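Local coordinates for protein D-xylonate dehydratase (Caulobacter crescentus, PDB 5OYN) that catalyses the dehydration of D-xylonate to 2-dehydro-3-deoxy-D-arabinonate, and also acts on D-gluconate, as a [2Fe-2S] and magnesium-dependent homotetrameric enzyme, at residues A[430-435]-A[449-454]; A[456-461]-A[518-523]; A[425-430]-A[529-534]; A[397-402]-A[505-510]. All coordinates share one frame; numbering follows the deposited sequence.

Contact 1 of 4, residues A[430-435]-A[449-454]; sequences RAIVFD and LEIDER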
# COMPACT_ATOMS: atom_id res chain seq x y z
N ARG A 430 -37.55 30.62 31.66
CA ARG A 430 -38.36 31.18 30.59
C ARG A 430 -37.86 30.67 29.25
O ARG A 430 -36.69 30.88 28.90
CB ARG A 430 -38.31 32.71 30.64
CG ARG A 430 -39.08 33.38 29.53
CD ARG A 430 -39.30 34.81 29.88
NE ARG A 430 -38.11 35.62 29.64
CZ ARG A 430 -37.83 36.15 28.46
NH1 ARG A 430 -38.66 35.95 27.42
NH2 ARG A 430 -36.72 36.89 28.31
N ALA A 431 -38.73 30.02 28.49
CA ALA A 431 -38.31 29.38 27.25
C ALA A 431 -37.97 30.41 26.18
O ALA A 431 -38.71 31.37 25.96
CB ALA A 431 -39.41 28.44 26.76
N ILE A 432 -36.84 30.20 25.51
CA ILE A 432 -36.47 30.92 24.29
C ILE A 432 -36.37 29.86 23.20
O ILE A 432 -35.39 29.11 23.14
CB ILE A 432 -35.15 31.69 24.43
CG1 ILE A 432 -35.10 32.41 25.79
CG2 ILE A 432 -34.97 32.65 23.26
CD1 ILE A 432 -35.91 33.69 25.85
N VAL A 433 -37.38 29.80 22.33
CA VAL A 433 -37.54 28.69 21.38
C VAL A 433 -36.99 29.08 20.02
O VAL A 433 -37.21 30.20 19.54
CB VAL A 433 -39.02 28.29 21.28
CG1 VAL A 433 -39.20 27.11 20.32
CG2 VAL A 433 -39.55 27.95 22.65
N PHE A 434 -36.27 28.15 19.39
CA PHE A 434 -35.70 28.33 18.07
C PHE A 434 -36.09 27.16 17.18
O PHE A 434 -36.15 26.02 17.64
CB PHE A 434 -34.19 28.45 18.12
CG PHE A 434 -33.70 29.52 19.02
CD1 PHE A 434 -33.72 30.85 18.60
CD2 PHE A 434 -33.23 29.22 20.28
CE1 PHE A 434 -33.26 31.86 19.43
CE2 PHE A 434 -32.77 30.23 21.11
CZ PHE A 434 -32.78 31.55 20.69
N ASP A 435 -36.35 27.45 15.91
CA ASP A 435 -36.77 26.41 14.98
C ASP A 435 -35.57 26.05 14.11
O ASP A 435 -35.41 26.52 12.98
CB ASP A 435 -37.97 26.87 14.16
CG ASP A 435 -39.29 26.58 14.87
OD1 ASP A 435 -39.79 25.43 14.79
OD2 ASP A 435 -39.82 27.51 15.54
N LEU A 449 -35.49 39.90 22.39
CA LEU A 449 -35.93 38.78 23.21
C LEU A 449 -35.58 38.93 24.68
O LEU A 449 -36.06 38.13 25.49
CB LEU A 449 -35.35 37.47 22.68
CG LEU A 449 -35.63 37.28 21.20
CD1 LEU A 449 -34.63 36.31 20.62
CD2 LEU A 449 -37.06 36.80 21.00
N GLU A 450 -34.79 39.94 25.04
CA GLU A 450 -34.44 40.22 26.43
C GLU A 450 -34.12 38.96 27.21
O GLU A 450 -34.89 38.55 28.10
CB GLU A 450 -35.57 40.99 27.12
CG GLU A 450 -35.48 42.49 26.93
CD GLU A 450 -36.67 43.22 27.52
OE1 GLU A 450 -37.68 42.56 27.85
OE2 GLU A 450 -36.60 44.47 27.65
N ILE A 451 -32.99 38.34 26.89
CA ILE A 451 -32.55 37.09 27.51
C ILE A 451 -31.75 37.42 28.76
O ILE A 451 -30.99 38.40 28.79
CB ILE A 451 -31.74 36.26 26.50
CG1 ILE A 451 -32.51 36.13 25.18
CG2 ILE A 451 -31.42 34.88 27.07
CD1 ILE A 451 -32.03 35.00 24.27
N ASP A 452 -31.92 36.63 29.81
CA ASP A 452 -31.15 36.82 31.03
C ASP A 452 -30.94 35.46 31.69
O ASP A 452 -31.34 34.42 31.15
CB ASP A 452 -31.82 37.82 31.98
CG ASP A 452 -33.28 37.45 32.34
OD1 ASP A 452 -33.66 36.25 32.30
OD2 ASP A 452 -34.05 38.38 32.67
N GLU A 453 -30.35 35.48 32.88
CA GLU A 453 -29.88 34.26 33.54
C GLU A 453 -30.98 33.25 33.83
O GLU A 453 -30.67 32.09 34.11
CB GLU A 453 -29.17 34.65 34.83
CG GLU A 453 -28.71 36.09 34.79
CD GLU A 453 -28.17 36.55 36.12
OE1 GLU A 453 -27.29 37.44 36.13
OE2 GLU A 453 -28.62 36.01 37.15
N ARG A 454 -32.25 33.63 33.76
CA ARG A 454 -33.33 32.71 34.12
C ARG A 454 -34.10 32.22 32.90
O ARG A 454 -35.25 31.79 33.03
CB ARG A 454 -34.28 33.36 35.13
CG ARG A 454 -33.59 34.24 36.18
CD ARG A 454 -32.74 33.45 37.15
NE ARG A 454 -33.33 32.16 37.51
CZ ARG A 454 -32.80 31.32 38.40
NH1 ARG A 454 -31.67 31.63 39.03
NH2 ARG A 454 -33.41 30.16 38.66
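Arg430 sends CG anti to its backbone N (chi1 177°), stays extended through chi2, and then bends at chi3 (79°), so that its guanidinium lies beside Ile432 CD1 and presents NH2 to the loop 449-454. There NH2 donates to the carbonyl of Leu449, NH2 to O 3.2 Å. The bond is essentially straight (179° at the hydrogen) and lies in both the guanidinium plane and the carbonyl plane, which helps to set the rotation of the group. The carbonyl of Glu450 also borders this edge, but at an angle too poor for a hydrogen bond. Ile432 CD1 covers one guanidinium face, 3.7 Å above the plane and offset toward the rim. The carboxylates of Glu450 and Asp452 stand near without touching, with Asp452 OD1 5.1 Å from Arg430 NH2, and probably favour the positive charge electrostatically.

Deeper in, Ile432 and Ile451 each carry CG1 anti to the carbonyl carbon and cross obliquely. CG2 of Ile432 meets CD1 of Ile451 at 3.9 Å, and Leu457 packs on Ile432 as well. At the other end of the loop the backbone takes over: Arg430 N donates to Arg454 O at 2.9 Å, in the carbonyl plane. The loop end is braced by a weak bond from Arg454 N to Asp452 OD1, while Arg454 NH1 reaches Arg416 O.

The Arg430-Arg454 bond opens the pairing of strand 426-435 with the parallel strand 455-460. With helix 436-443 between the two strands, the loop is the return leg of a beta-alpha-beta crossover.

Contact 2 of 4, residues A[456-461]-A[518-523]; sequences ILVIRG and GGLSWL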
# COMPACT_ATOMS: atom_id res chain seq x y z
N ILE A 456 -34.23 29.52 29.41
CA ILE A 456 -33.80 28.19 28.98
C ILE A 456 -33.90 28.13 27.46
O ILE A 456 -34.98 28.35 26.89
CB ILE A 456 -34.62 27.06 29.64
CG1 ILE A 456 -34.31 25.72 28.99
CG2 ILE A 456 -36.12 27.36 29.60
CD1 ILE A 456 -34.76 24.54 29.81
N LEU A 457 -32.78 27.85 26.80
CA LEU A 457 -32.74 27.86 25.34
C LEU A 457 -33.26 26.54 24.79
O LEU A 457 -32.82 25.45 25.20
CB LEU A 457 -31.33 28.15 24.85
CG LEU A 457 -30.72 29.39 25.52
CD1 LEU A 457 -29.22 29.47 25.26
CD2 LEU A 457 -31.42 30.68 25.07
N VAL A 458 -34.22 26.63 23.88
CA VAL A 458 -34.94 25.47 23.38
C VAL A 458 -34.82 25.47 21.87
O VAL A 458 -34.95 26.52 21.22
CB VAL A 458 -36.43 25.50 23.82
CG1 VAL A 458 -37.21 24.37 23.16
CG2 VAL A 458 -36.55 25.40 25.32
N ILE A 459 -34.57 24.29 21.31
CA ILE A 459 -34.45 24.12 19.87
C ILE A 459 -35.32 22.94 19.47
O ILE A 459 -35.38 21.94 20.18
CB ILE A 459 -32.97 23.91 19.44
CG1 ILE A 459 -32.86 23.77 17.92
CG2 ILE A 459 -32.37 22.70 20.15
CD1 ILE A 459 -31.52 24.22 17.38
N ARG A 460 -36.02 23.08 18.34
CA ARG A 460 -36.95 22.05 17.88
C ARG A 460 -36.81 21.88 16.37
O ARG A 460 -36.32 22.76 15.67
CB ARG A 460 -38.41 22.38 18.24
CG ARG A 460 -38.91 23.70 17.65
CD ARG A 460 -40.39 23.66 17.29
NE ARG A 460 -40.90 25.01 17.10
CZ ARG A 460 -41.66 25.67 17.97
NH1 ARG A 460 -42.02 25.09 19.11
NH2 ARG A 460 -42.06 26.91 17.71
N GLY A 461 -37.29 20.73 15.89
CA GLY A 461 -37.14 20.35 14.50
C GLY A 461 -35.84 19.65 14.17
O GLY A 461 -35.53 19.48 12.98
N GLY A 518 -44.81 16.06 18.98
CA GLY A 518 -44.45 15.98 20.38
C GLY A 518 -44.70 17.31 21.06
O GLY A 518 -44.96 18.33 20.42
N GLY A 519 -44.62 17.29 22.39
CA GLY A 519 -44.97 18.48 23.17
C GLY A 519 -44.23 19.74 22.75
O GLY A 519 -44.75 20.85 22.90
N LEU A 520 -43.02 19.59 22.22
CA LEU A 520 -42.28 20.78 21.80
C LEU A 520 -42.91 21.47 20.60
O LEU A 520 -42.49 22.58 20.26
CB LEU A 520 -40.82 20.41 21.51
CG LEU A 520 -39.94 20.21 22.75
CD1 LEU A 520 -38.54 19.79 22.37
CD2 LEU A 520 -39.91 21.47 23.62
N SER A 521 -43.90 20.85 19.94
CA SER A 521 -44.51 21.50 18.79
C SER A 521 -45.35 22.71 19.18
O SER A 521 -45.50 23.64 18.38
CB SER A 521 -45.37 20.51 17.99
OG SER A 521 -46.00 19.56 18.82
N TRP A 522 -45.89 22.74 20.40
CA TRP A 522 -46.76 23.83 20.81
C TRP A 522 -46.11 24.81 21.78
O TRP A 522 -46.72 25.84 22.07
CB TRP A 522 -48.06 23.29 21.44
CG TRP A 522 -47.96 22.22 22.51
CD1 TRP A 522 -48.23 20.88 22.37
CD2 TRP A 522 -47.61 22.41 23.89
NE1 TRP A 522 -48.06 20.23 23.57
CE2 TRP A 522 -47.67 21.14 24.52
CE3 TRP A 522 -47.25 23.52 24.65
CZ2 TRP A 522 -47.38 20.97 25.87
CZ3 TRP A 522 -46.95 23.35 26.00
CH2 TRP A 522 -47.02 22.08 26.59
N LEU A 523 -44.91 24.53 22.26
CA LEU A 523 -44.24 25.46 23.17
C LEU A 523 -43.91 26.76 22.44
O LEU A 523 -43.67 26.78 21.23
CB LEU A 523 -42.98 24.82 23.75
CG LEU A 523 -42.00 25.66 24.58
CD1 LEU A 523 -42.33 25.60 26.06
CD2 LEU A 523 -40.62 25.11 24.35
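The polar part rests on one buried side chain. Arg460 starts with CG between its backbone N and carbonyl carbon (chi1 60°), bends at chi2, and brings NH1 between two carbonyls of the turn 518-523. NH1 gives a 2.8 Å bond to Leu520 O, approaching nearly along the C=O axis but bent at the hydrogen (136°). Its second bond, to Leu523 O at 3.2 Å, is almost straight (175°), although here the donor stands above the carbonyl plane. Both oxygens lie close to the guanidinium plane, so the pair holds the flat group against rotation. On the other side of the guanidinium, NE forms a salt bridge with Asp435 of the neighbouring strand, which probably offsets the charge buried here.

The apolar part is a small cluster two residues back along the strand, on the same face. Val458 CG1, anti to its backbone N, meets two leucines tip to tip: CD2 of Leu523 at 3.7 Å and CD2 of Leu520 at 4.0 Å. Leu493 of the strand on the far flank touches both Val458 and Leu520.

In this way the turn leading toward strand 528-532 is fastened across one face of the mixed beta sheet in the C-terminal IlvD/Edd domain.

Contact 3 of 4, residues A[425-430]-A[529-534]; sequences GVFEAR and IRIDLN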
# COMPACT_ATOMS: atom_id res chain seq x y z
N GLY A 425 -32.50 21.18 43.15
CA GLY A 425 -32.81 20.30 42.06
C GLY A 425 -34.02 20.73 41.26
O GLY A 425 -34.42 20.03 40.32
N VAL A 426 -34.61 21.86 41.62
CA VAL A 426 -35.83 22.37 41.00
C VAL A 426 -35.60 23.84 40.71
O VAL A 426 -34.99 24.56 41.52
CB VAL A 426 -37.05 22.18 41.91
CG1 VAL A 426 -37.59 20.81 41.79
CG2 VAL A 426 -36.62 22.33 43.30
N PHE A 427 -36.06 24.27 39.55
CA PHE A 427 -35.93 25.66 39.13
C PHE A 427 -36.92 25.84 37.99
O PHE A 427 -37.36 24.87 37.36
CB PHE A 427 -34.50 26.02 38.68
CG PHE A 427 -34.07 25.40 37.35
CD1 PHE A 427 -33.60 24.09 37.29
CD2 PHE A 427 -34.11 26.13 36.17
CE1 PHE A 427 -33.21 23.52 36.09
CE2 PHE A 427 -33.72 25.56 34.95
CZ PHE A 427 -33.28 24.26 34.92
N GLU A 428 -37.28 27.09 37.76
CA GLU A 428 -38.16 27.45 36.67
C GLU A 428 -37.43 28.45 35.79
O GLU A 428 -36.70 29.31 36.29
CB GLU A 428 -39.48 28.03 37.19
CG GLU A 428 -40.21 27.08 38.15
CD GLU A 428 -41.57 27.60 38.59
OE1 GLU A 428 -41.66 28.78 38.99
OE2 GLU A 428 -42.55 26.81 38.54
N ALA A 429 -37.61 28.32 34.47
CA ALA A 429 -36.96 29.22 33.53
C ALA A 429 -37.93 29.58 32.41
O ALA A 429 -38.98 28.96 32.21
CB ALA A 429 -35.68 28.60 32.95
N ARG A 430 -37.55 30.62 31.66
CA ARG A 430 -38.36 31.18 30.59
C ARG A 430 -37.86 30.67 29.25
O ARG A 430 -36.69 30.88 28.90
CB ARG A 430 -38.31 32.71 30.64
CG ARG A 430 -39.08 33.38 29.53
CD ARG A 430 -39.30 34.81 29.88
NE ARG A 430 -38.11 35.62 29.64
CZ ARG A 430 -37.83 36.15 28.46
NH1 ARG A 430 -38.66 35.95 27.42
NH2 ARG A 430 -36.72 36.89 28.31
N ILE A 529 -40.90 26.94 31.98
CA ILE A 529 -40.59 25.52 32.09
C ILE A 529 -40.08 25.26 33.50
O ILE A 529 -39.28 26.04 34.05
CB ILE A 529 -39.55 25.08 31.03
CG1 ILE A 529 -40.12 25.30 29.63
CG2 ILE A 529 -39.16 23.63 31.25
CD1 ILE A 529 -39.58 24.35 28.56
N ARG A 530 -40.55 24.16 34.10
CA ARG A 530 -40.22 23.80 35.47
C ARG A 530 -39.51 22.46 35.47
O ARG A 530 -40.09 21.44 35.07
CB ARG A 530 -41.48 23.75 36.34
CG ARG A 530 -41.37 22.87 37.58
CD ARG A 530 -42.30 23.34 38.68
NE ARG A 530 -42.17 22.52 39.88
CZ ARG A 530 -41.99 23.00 41.11
NH1 ARG A 530 -41.91 24.32 41.33
NH2 ARG A 530 -41.88 22.16 42.14
N ILE A 531 -38.25 22.47 35.90
CA ILE A 531 -37.40 21.29 35.90
C ILE A 531 -37.28 20.80 37.33
O ILE A 531 -36.92 21.57 38.23
CB ILE A 531 -36.00 21.57 35.30
CG1 ILE A 531 -36.09 22.28 33.94
CG2 ILE A 531 -35.19 20.28 35.16
CD1 ILE A 531 -36.59 21.40 32.81
N ASP A 532 -37.57 19.52 37.54
CA ASP A 532 -37.41 18.88 38.84
C ASP A 532 -36.50 17.67 38.63
O ASP A 532 -36.95 16.65 38.11
CB ASP A 532 -38.77 18.46 39.44
CG ASP A 532 -38.66 18.01 40.92
OD1 ASP A 532 -37.55 17.62 41.36
OD2 ASP A 532 -39.69 18.08 41.64
N LEU A 533 -35.24 17.81 39.05
CA LEU A 533 -34.29 16.71 38.90
C LEU A 533 -34.44 15.67 40.00
O LEU A 533 -33.97 14.53 39.82
CB LEU A 533 -32.84 17.23 38.86
CG LEU A 533 -32.52 18.31 37.82
CD1 LEU A 533 -31.08 18.76 37.93
CD2 LEU A 533 -32.84 17.85 36.40
N ASN A 534 -35.06 16.03 41.13
CA ASN A 534 -35.31 15.05 42.18
C ASN A 534 -36.34 14.03 41.73
O ASN A 534 -36.27 12.86 42.13
CB ASN A 534 -35.78 15.73 43.46
CG ASN A 534 -34.86 16.83 43.91
OD1 ASN A 534 -33.81 16.57 44.52
ND2 ASN A 534 -35.25 18.08 43.65
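Five backbone hydrogen bonds make the first shell. Phe427 with Ile531 and Ala429 with Ile529 are hydrogen-bonded pairs, each exchanging two N-H...O bonds, the shortest of the four running from Ile529 N to Ala429 O at 2.8 Å. The fifth, from Leu533 N to Gly425 O, is 2.7 Å and nearly straight (174°), carrying the pairing past the strand end.

On one face Phe427, with CG between its backbone N and carbonyl carbon (chi1 71°), lies alongside Ile531, and ring atom CE1 comes 3.5 Å from Ile531 CB. On the opposite face, Glu428 and Arg530 cross obliquely in a long salt bridge, OE2 to NH1 3.8 Å, with the carboxylate and guanidinium planes almost perpendicular. This antiparallel pair of strands lies in the mixed sheet of the C-terminal domain, where strand 426-435 also pairs in parallel with 455-460.

Farther out, Asn534 ND2 bonds Asp532 OD1 from above the carboxylate plane at 3.3 Å and also donates to Glu424 O, tying the chain after one strand to the chain leading into the other. The Phe427 ring meets that of Tyr417, their planes about 50° apart, and Cys538 of the next strand packs on both Ile529 and Ile531.

Contact 4 of 4, residues A[397-402]-A[505-510]; sequences NLFDFA and PSILNA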
# COMPACT_ATOMS: atom_id res chain seq x y z
N ASN A 397 -45.04 17.06 30.03
CA ASN A 397 -45.98 17.36 28.97
C ASN A 397 -45.28 17.78 27.68
O ASN A 397 -45.96 17.92 26.66
CB ASN A 397 -46.94 18.47 29.43
CG ASN A 397 -46.25 19.80 29.62
OD1 ASN A 397 -45.05 19.87 29.90
ND2 ASN A 397 -47.00 20.88 29.47
N LEU A 398 -43.96 17.97 27.71
CA LEU A 398 -43.23 18.39 26.53
C LEU A 398 -42.64 17.23 25.74
O LEU A 398 -42.39 17.38 24.54
CB LEU A 398 -42.11 19.35 26.93
CG LEU A 398 -42.58 20.76 27.25
CD1 LEU A 398 -41.51 21.53 28.02
CD2 LEU A 398 -43.02 21.50 25.99
N PHE A 399 -42.42 16.09 26.39
CA PHE A 399 -41.87 14.89 25.77
C PHE A 399 -42.03 13.77 26.78
O PHE A 399 -41.97 13.99 28.00
CB PHE A 399 -40.39 15.06 25.41
CG PHE A 399 -39.58 15.73 26.48
CD1 PHE A 399 -39.13 15.02 27.59
CD2 PHE A 399 -39.28 17.09 26.39
CE1 PHE A 399 -38.41 15.64 28.59
CE2 PHE A 399 -38.55 17.71 27.39
CZ PHE A 399 -38.11 16.99 28.49
N ASP A 400 -42.24 12.56 26.26
CA ASP A 400 -42.36 11.41 27.14
C ASP A 400 -41.01 10.89 27.63
O ASP A 400 -40.96 10.22 28.66
CB ASP A 400 -43.13 10.29 26.44
CG ASP A 400 -44.48 10.75 25.90
OD1 ASP A 400 -45.10 11.67 26.51
OD2 ASP A 400 -44.91 10.19 24.86
N PHE A 401 -39.93 11.21 26.91
CA PHE A 401 -38.60 10.75 27.27
C PHE A 401 -37.58 11.77 26.79
O PHE A 401 -37.72 12.34 25.71
CB PHE A 401 -38.30 9.36 26.67
CG PHE A 401 -36.88 8.91 26.84
CD1 PHE A 401 -36.52 8.10 27.91
CD2 PHE A 401 -35.89 9.27 25.92
CE1 PHE A 401 -35.22 7.67 28.08
CE2 PHE A 401 -34.57 8.84 26.08
CZ PHE A 401 -34.24 8.04 27.17
N ALA A 402 -36.56 11.99 27.61
CA ALA A 402 -35.37 12.75 27.27
C ALA A 402 -34.35 12.44 28.34
O ALA A 402 -34.70 11.89 29.39
CB ALA A 402 -35.63 14.26 27.18
N PRO A 505 -24.83 20.75 30.13
CA PRO A 505 -25.77 19.81 30.79
C PRO A 505 -27.15 19.86 30.16
O PRO A 505 -28.13 20.25 30.78
CB PRO A 505 -25.76 20.31 32.24
CG PRO A 505 -25.51 21.77 32.13
CD PRO A 505 -24.64 21.98 30.91
N SER A 506 -27.24 19.46 28.90
CA SER A 506 -28.46 19.68 28.15
C SER A 506 -29.47 18.58 28.42
O SER A 506 -29.13 17.48 28.87
CB SER A 506 -28.17 19.72 26.64
OG SER A 506 -27.28 20.77 26.31
N ILE A 507 -30.73 18.89 28.13
CA ILE A 507 -31.81 17.90 28.07
C ILE A 507 -32.01 17.53 26.61
O ILE A 507 -32.37 18.38 25.78
CB ILE A 507 -33.09 18.45 28.71
CG1 ILE A 507 -32.91 18.55 30.22
CG2 ILE A 507 -34.28 17.53 28.42
CD1 ILE A 507 -33.36 19.86 30.79
N LEU A 508 -31.78 16.26 26.29
CA LEU A 508 -31.51 15.85 24.92
C LEU A 508 -32.40 14.70 24.50
O LEU A 508 -32.97 13.99 25.34
CB LEU A 508 -30.06 15.38 24.75
CG LEU A 508 -29.02 16.46 24.98
CD1 LEU A 508 -28.01 15.96 25.97
CD2 LEU A 508 -28.38 16.78 23.66
N ASN A 509 -32.46 14.51 23.18
CA ASN A 509 -33.10 13.35 22.55
C ASN A 509 -34.59 13.29 22.85
O ASN A 509 -35.16 12.20 22.96
CB ASN A 509 -32.42 12.04 22.97
CG ASN A 509 -30.91 12.05 22.75
OD1 ASN A 509 -30.38 12.88 22.00
ND2 ASN A 509 -30.21 11.13 23.41
N ALA A 510 -35.22 14.45 22.98
CA ALA A 510 -36.61 14.52 23.44
C ALA A 510 -37.52 13.82 22.44
O ALA A 510 -37.58 14.20 21.27
CB ALA A 510 -37.04 15.97 23.63
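Ser506 OG is gripped by two hydrogen-bonding partners, Thr492 OG1 and Gln498 OE1, at the entry to strand 507-511. Farther along, Asn509 ND2 bonds Gln290 OE1 and, weakly, Thr287 O. The strand thus pinned forms an edge of a small antiparallel sheet with 401-404, and a classic beta bulge interrupts the pairing where Asp400 and Phe401 both face Ser511.

Beside the bulge, Ala402 and Ala510 bring their CA atoms to 4.4 Å, and a CA-H...O contact joins Ala510 CA to Phe401 O at 3.3 Å. Most of the remaining contact is apolar. Phe399 holds CG between its backbone N and carbonyl carbon (chi1 43°), which swings the ring toward the other strand. Its CD2 lies 3.7 Å from Ala510 CB and its tip, CZ, 3.9 Å from Ile507 CG2. Phe399 and Ile507 cross at about a right angle. The same Ile507 methyl, anti to its backbone N, also receives Ala402 CB at 3.7 Å, so CG2 touches both the ring tip and the alanine methyl. Leu493 backs both Phe399 and Ile507. Phe401 turns its ring edge to Asn509 O, which lies near the ring plane 4.2 Å from CD2.

Contacts 1, 2 and 3 all reach one mixed sheet, and contacts 1 and 3 meet in Arg430. Contact 1 is joined to contact 2 by the salt bridge from Asp435 OD1 to Arg460 NE (2.6 Å) and by packing of Val433 on Leu523. Contact 4 belongs to a second sheet, laid against the first by Leu398, whose CD1 is 3.5 Å from Ile529 CD1 of contact 3 and whose CD2 touches Leu520 and Leu523 of contact 2. Contact 4 lies nearest the metal: the Leu508 side chain is about 8 Å from that of the magnesium ligand Glu472, and the Asn509 side chain about 11 Å from the bound ion. Contacts 1 and 3 lie away from it.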